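Local coordinates for protein proteasome accessory factor B/C (PafBC) (Paenarthrobacter aurescens, PDB 6SJ9) that probably regulates transcription in the bacterial DNA damage response, joining winged helix-turn-helix modules to WYL domains, at residues A149-P162 and A215-P227. Residues are numbered along the deposited sequence; the frame is centred on the assembly and turned at random. Where two conformers were deposited one is given.
Sequences AFDDVVAAMHGKHP and AISVLTTGSFHPP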
# COMPACT_ATOMS: atom_id res chain seq x y z
N ALA A 149 16.70 -5.49 -7.70
CA ALA A 149 17.52 -4.42 -8.28
C ALA A 149 17.81 -3.35 -7.25
O ALA A 149 18.93 -2.80 -7.17
CB ALA A 149 16.81 -3.81 -9.49
N PHE A 150 16.82 -3.07 -6.41
CA PHE A 150 17.04 -2.17 -5.31
C PHE A 150 18.09 -2.72 -4.37
O PHE A 150 18.98 -1.98 -3.92
CB PHE A 150 15.75 -1.92 -4.55
CG PHE A 150 15.60 -0.53 -4.10
CD1 PHE A 150 16.11 -0.14 -2.89
CD2 PHE A 150 14.95 0.40 -4.90
CE1 PHE A 150 15.99 1.17 -2.48
CE2 PHE A 150 14.80 1.71 -4.51
CZ PHE A 150 15.34 2.10 -3.29
N ASP A 151 17.92 -3.99 -3.94
CA ASP A 151 18.90 -4.59 -3.05
C ASP A 151 20.30 -4.57 -3.66
O ASP A 151 21.28 -4.37 -2.94
CB ASP A 151 18.54 -6.03 -2.67
CG ASP A 151 17.26 -6.14 -1.77
OD1 ASP A 151 16.76 -5.12 -1.22
OD2 ASP A 151 16.78 -7.29 -1.58
N ASP A 152 20.40 -4.75 -4.98
CA ASP A 152 21.72 -4.88 -5.60
C ASP A 152 22.44 -3.53 -5.67
O ASP A 152 23.63 -3.45 -5.32
CB ASP A 152 21.61 -5.48 -7.00
CG ASP A 152 21.25 -6.93 -6.94
OD1 ASP A 152 21.66 -7.64 -5.97
OD2 ASP A 152 20.62 -7.38 -7.90
N VAL A 153 21.71 -2.47 -6.01
CA VAL A 153 22.31 -1.13 -6.01
C VAL A 153 22.72 -0.74 -4.61
O VAL A 153 23.82 -0.24 -4.39
CB VAL A 153 21.34 -0.10 -6.63
CG1 VAL A 153 21.89 1.34 -6.40
CG2 VAL A 153 21.28 -0.34 -8.13
N VAL A 154 21.84 -0.97 -3.63
CA VAL A 154 22.15 -0.66 -2.23
C VAL A 154 23.38 -1.47 -1.77
O VAL A 154 24.22 -0.97 -1.02
CB VAL A 154 20.93 -0.97 -1.32
CG1 VAL A 154 21.30 -1.00 0.12
CG2 VAL A 154 19.82 0.10 -1.49
N ALA A 155 23.45 -2.75 -2.16
CA ALA A 155 24.58 -3.60 -1.78
C ALA A 155 25.85 -3.12 -2.48
O ALA A 155 26.89 -3.01 -1.86
CB ALA A 155 24.28 -5.09 -2.14
N ALA A 156 25.74 -2.75 -3.75
CA ALA A 156 26.90 -2.23 -4.48
C ALA A 156 27.46 -0.98 -3.79
O ALA A 156 28.68 -0.84 -3.62
CB ALA A 156 26.47 -1.93 -5.92
N MSE A 157 26.60 -0.07 -3.39
CA MSE A 157 27.09 1.17 -2.77
C MSE A 157 27.67 0.88 -1.41
O MSE A 157 28.64 1.50 -1.03
CB MSE A 157 25.95 2.23 -2.60
CG MSE A 157 25.20 2.53 -3.85
SE MSE A 157 23.99 4.18 -3.65
CE MSE A 157 22.53 3.25 -2.69
N HIS A 158 27.02 -0.02 -0.65
CA HIS A 158 27.54 -0.35 0.67
C HIS A 158 28.92 -0.99 0.56
O HIS A 158 29.83 -0.66 1.33
CB HIS A 158 26.59 -1.29 1.44
CG HIS A 158 27.02 -1.55 2.86
ND1 HIS A 158 27.12 -2.82 3.41
CD2 HIS A 158 27.37 -0.69 3.86
CE1 HIS A 158 27.54 -2.74 4.66
NE2 HIS A 158 27.71 -1.46 4.96
N GLY A 159 29.10 -1.88 -0.41
CA GLY A 159 30.40 -2.51 -0.54
C GLY A 159 31.36 -1.77 -1.48
O GLY A 159 32.46 -2.27 -1.74
N LYS A 160 30.95 -0.61 -1.99
CA LYS A 160 31.78 0.18 -2.91
C LYS A 160 32.20 -0.65 -4.13
O LYS A 160 33.37 -0.64 -4.53
CB LYS A 160 33.01 0.76 -2.18
CG LYS A 160 32.59 1.73 -1.09
CD LYS A 160 33.76 2.38 -0.44
CE LYS A 160 33.28 3.57 0.41
NZ LYS A 160 32.75 3.08 1.72
N HIS A 161 31.27 -1.37 -4.69
CA HIS A 161 31.43 -2.14 -5.89
C HIS A 161 30.75 -1.42 -7.06
O HIS A 161 29.57 -1.03 -6.95
CB HIS A 161 30.79 -3.51 -5.74
CG HIS A 161 31.33 -4.29 -4.60
ND1 HIS A 161 32.69 -4.44 -4.40
CD2 HIS A 161 30.72 -5.02 -3.64
CE1 HIS A 161 32.88 -5.20 -3.33
NE2 HIS A 161 31.70 -5.59 -2.88
N PRO A 162 31.43 -1.34 -8.20
CA PRO A 162 30.77 -0.91 -9.44
C PRO A 162 29.79 -2.01 -9.89
O PRO A 162 29.83 -3.15 -9.39
CB PRO A 162 31.93 -0.70 -10.43
CG PRO A 162 33.05 -1.54 -9.88
CD PRO A 162 32.82 -1.83 -8.39
N ALA A 215 18.74 -8.07 -14.56
CA ALA A 215 19.11 -7.83 -13.19
C ALA A 215 20.49 -7.16 -13.16
O ALA A 215 21.24 -7.15 -14.13
CB ALA A 215 19.10 -9.13 -12.37
N ILE A 216 20.77 -6.52 -12.04
CA ILE A 216 22.03 -5.82 -11.88
C ILE A 216 23.07 -6.83 -11.43
O ILE A 216 22.87 -7.53 -10.44
CB ILE A 216 21.84 -4.70 -10.85
CG1 ILE A 216 20.84 -3.69 -11.45
CG2 ILE A 216 23.17 -4.13 -10.39
CD1 ILE A 216 20.42 -2.64 -10.55
N SER A 217 24.19 -6.90 -12.13
CA SER A 217 25.32 -7.68 -11.63
C SER A 217 26.29 -6.76 -10.85
O SER A 217 26.83 -5.78 -11.40
CB SER A 217 25.98 -8.44 -12.77
OG SER A 217 26.67 -7.61 -13.65
N VAL A 218 26.42 -7.04 -9.55
CA VAL A 218 27.33 -6.33 -8.66
C VAL A 218 28.74 -6.90 -8.82
O VAL A 218 28.98 -8.07 -8.50
CB VAL A 218 26.85 -6.47 -7.22
CG1 VAL A 218 27.72 -5.62 -6.27
CG2 VAL A 218 25.40 -5.99 -7.09
N LEU A 219 29.70 -6.06 -9.24
CA LEU A 219 31.08 -6.54 -9.47
C LEU A 219 31.87 -6.51 -8.16
O LEU A 219 32.66 -5.59 -7.87
CB LEU A 219 31.76 -5.70 -10.54
CG LEU A 219 30.89 -5.57 -11.79
CD1 LEU A 219 31.68 -4.84 -12.87
CD2 LEU A 219 30.46 -7.02 -12.28
N THR A 220 31.69 -7.58 -7.38
CA THR A 220 32.26 -7.75 -6.04
C THR A 220 33.77 -7.96 -6.08
O THR A 220 34.35 -8.12 -5.01
CB THR A 220 31.60 -8.93 -5.27
OG1 THR A 220 31.80 -10.12 -6.00
CG2 THR A 220 30.09 -8.70 -5.03
N THR A 221 34.37 -8.06 -7.26
CA THR A 221 35.81 -8.03 -7.38
C THR A 221 36.37 -6.61 -7.47
O THR A 221 37.60 -6.45 -7.48
CB THR A 221 36.27 -8.74 -8.66
OG1 THR A 221 35.52 -8.20 -9.77
CG2 THR A 221 36.01 -10.23 -8.56
N GLY A 222 35.52 -5.59 -7.66
CA GLY A 222 35.95 -4.25 -7.93
C GLY A 222 35.71 -3.29 -6.77
O GLY A 222 34.98 -3.59 -5.83
N SER A 223 36.29 -2.09 -6.91
CA SER A 223 36.09 -1.03 -5.93
C SER A 223 35.90 0.29 -6.68
O SER A 223 36.28 0.43 -7.84
CB SER A 223 37.27 -0.84 -5.00
OG SER A 223 38.40 -0.67 -5.85
N PHE A 224 35.30 1.25 -5.97
CA PHE A 224 35.27 2.63 -6.41
C PHE A 224 35.00 3.46 -5.17
O PHE A 224 34.57 2.93 -4.15
CB PHE A 224 34.20 2.86 -7.47
CG PHE A 224 32.84 2.97 -6.90
CD1 PHE A 224 32.12 1.83 -6.56
CD2 PHE A 224 32.22 4.21 -6.77
CE1 PHE A 224 30.86 1.91 -6.06
CE2 PHE A 224 30.95 4.30 -6.27
CZ PHE A 224 30.25 3.15 -5.91
N HIS A 225 35.25 4.76 -5.28
CA HIS A 225 34.85 5.78 -4.31
C HIS A 225 33.90 6.75 -5.01
O HIS A 225 34.29 7.27 -6.06
CB HIS A 225 36.11 6.58 -3.84
CG HIS A 225 37.12 5.78 -3.08
ND1 HIS A 225 36.81 5.13 -1.90
CD2 HIS A 225 38.45 5.58 -3.29
CE1 HIS A 225 37.90 4.52 -1.44
NE2 HIS A 225 38.90 4.79 -2.26
N PRO A 226 32.72 7.06 -4.49
CA PRO A 226 31.94 8.16 -5.08
C PRO A 226 32.60 9.49 -4.78
O PRO A 226 33.32 9.64 -3.78
CB PRO A 226 30.57 8.02 -4.39
CG PRO A 226 30.88 7.40 -3.08
CD PRO A 226 32.03 6.45 -3.34
N PRO A 227 32.39 10.50 -5.63
CA PRO A 227 33.03 11.82 -5.42
C PRO A 227 32.48 12.50 -4.17
O PRO A 227 31.32 12.32 -3.83
CB PRO A 227 32.66 12.62 -6.69
CG PRO A 227 31.42 12.05 -7.13
CD PRO A 227 31.43 10.54 -6.75
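The imidazole of His161 packs against the turn Leu219-Gly222, where its ND1 donates to Gly222 O at 2.8 Å, nearly straight (167°) and in the plane of the ring. Thr220 CA lies over the centre of one ring face as a CH-pi contact, 3.6 Å from the centroid, and Gly159 O lies over the opposite face. With CG anti to the carbonyl carbon (chi1 -58°), the ring leans back over the helix end and toward the turn. Were His161 an alanine, Gly222 O would probably lose the imidazole N-H and a gap would open beneath Thr220. Just after His161, Pro162 O accepts from Leu219 N at 2.9 Å; just before it, Lys160 O takes a weak bond from Phe224 N and a CA-H...O contact from Ser223. The Phe224 ring turns back along this backbone, bringing CE1 to 3.3 Å from His161 O.

Farther up helix 147-159, Val218 divides its methyls: CG1 meets Ala156 CB and His161 CB, while CG2 rests on Asp152 CB at 3.8 Å. Ile216 CD1 presses tightly on Val153 CG2 (3.4 Å) and also reaches Ala149 CB. Asp152 OD2 merely passes Ile216 O; Arg594 holds it in a salt bridge, and Gln148 binds OD1.

A Schellman motif with Lys160 at C-prime ends the helix and sends the chain into strand 163-168, which pairs antiparallel with strand 217-218. The contact thus packs the WYL-domain helix against strand 217-218 and the following loop. Three carbonyls fasten its C-terminal end, two taking backbone N-H groups; the third requires a proton on His161 ND1, whatever the ring's charge.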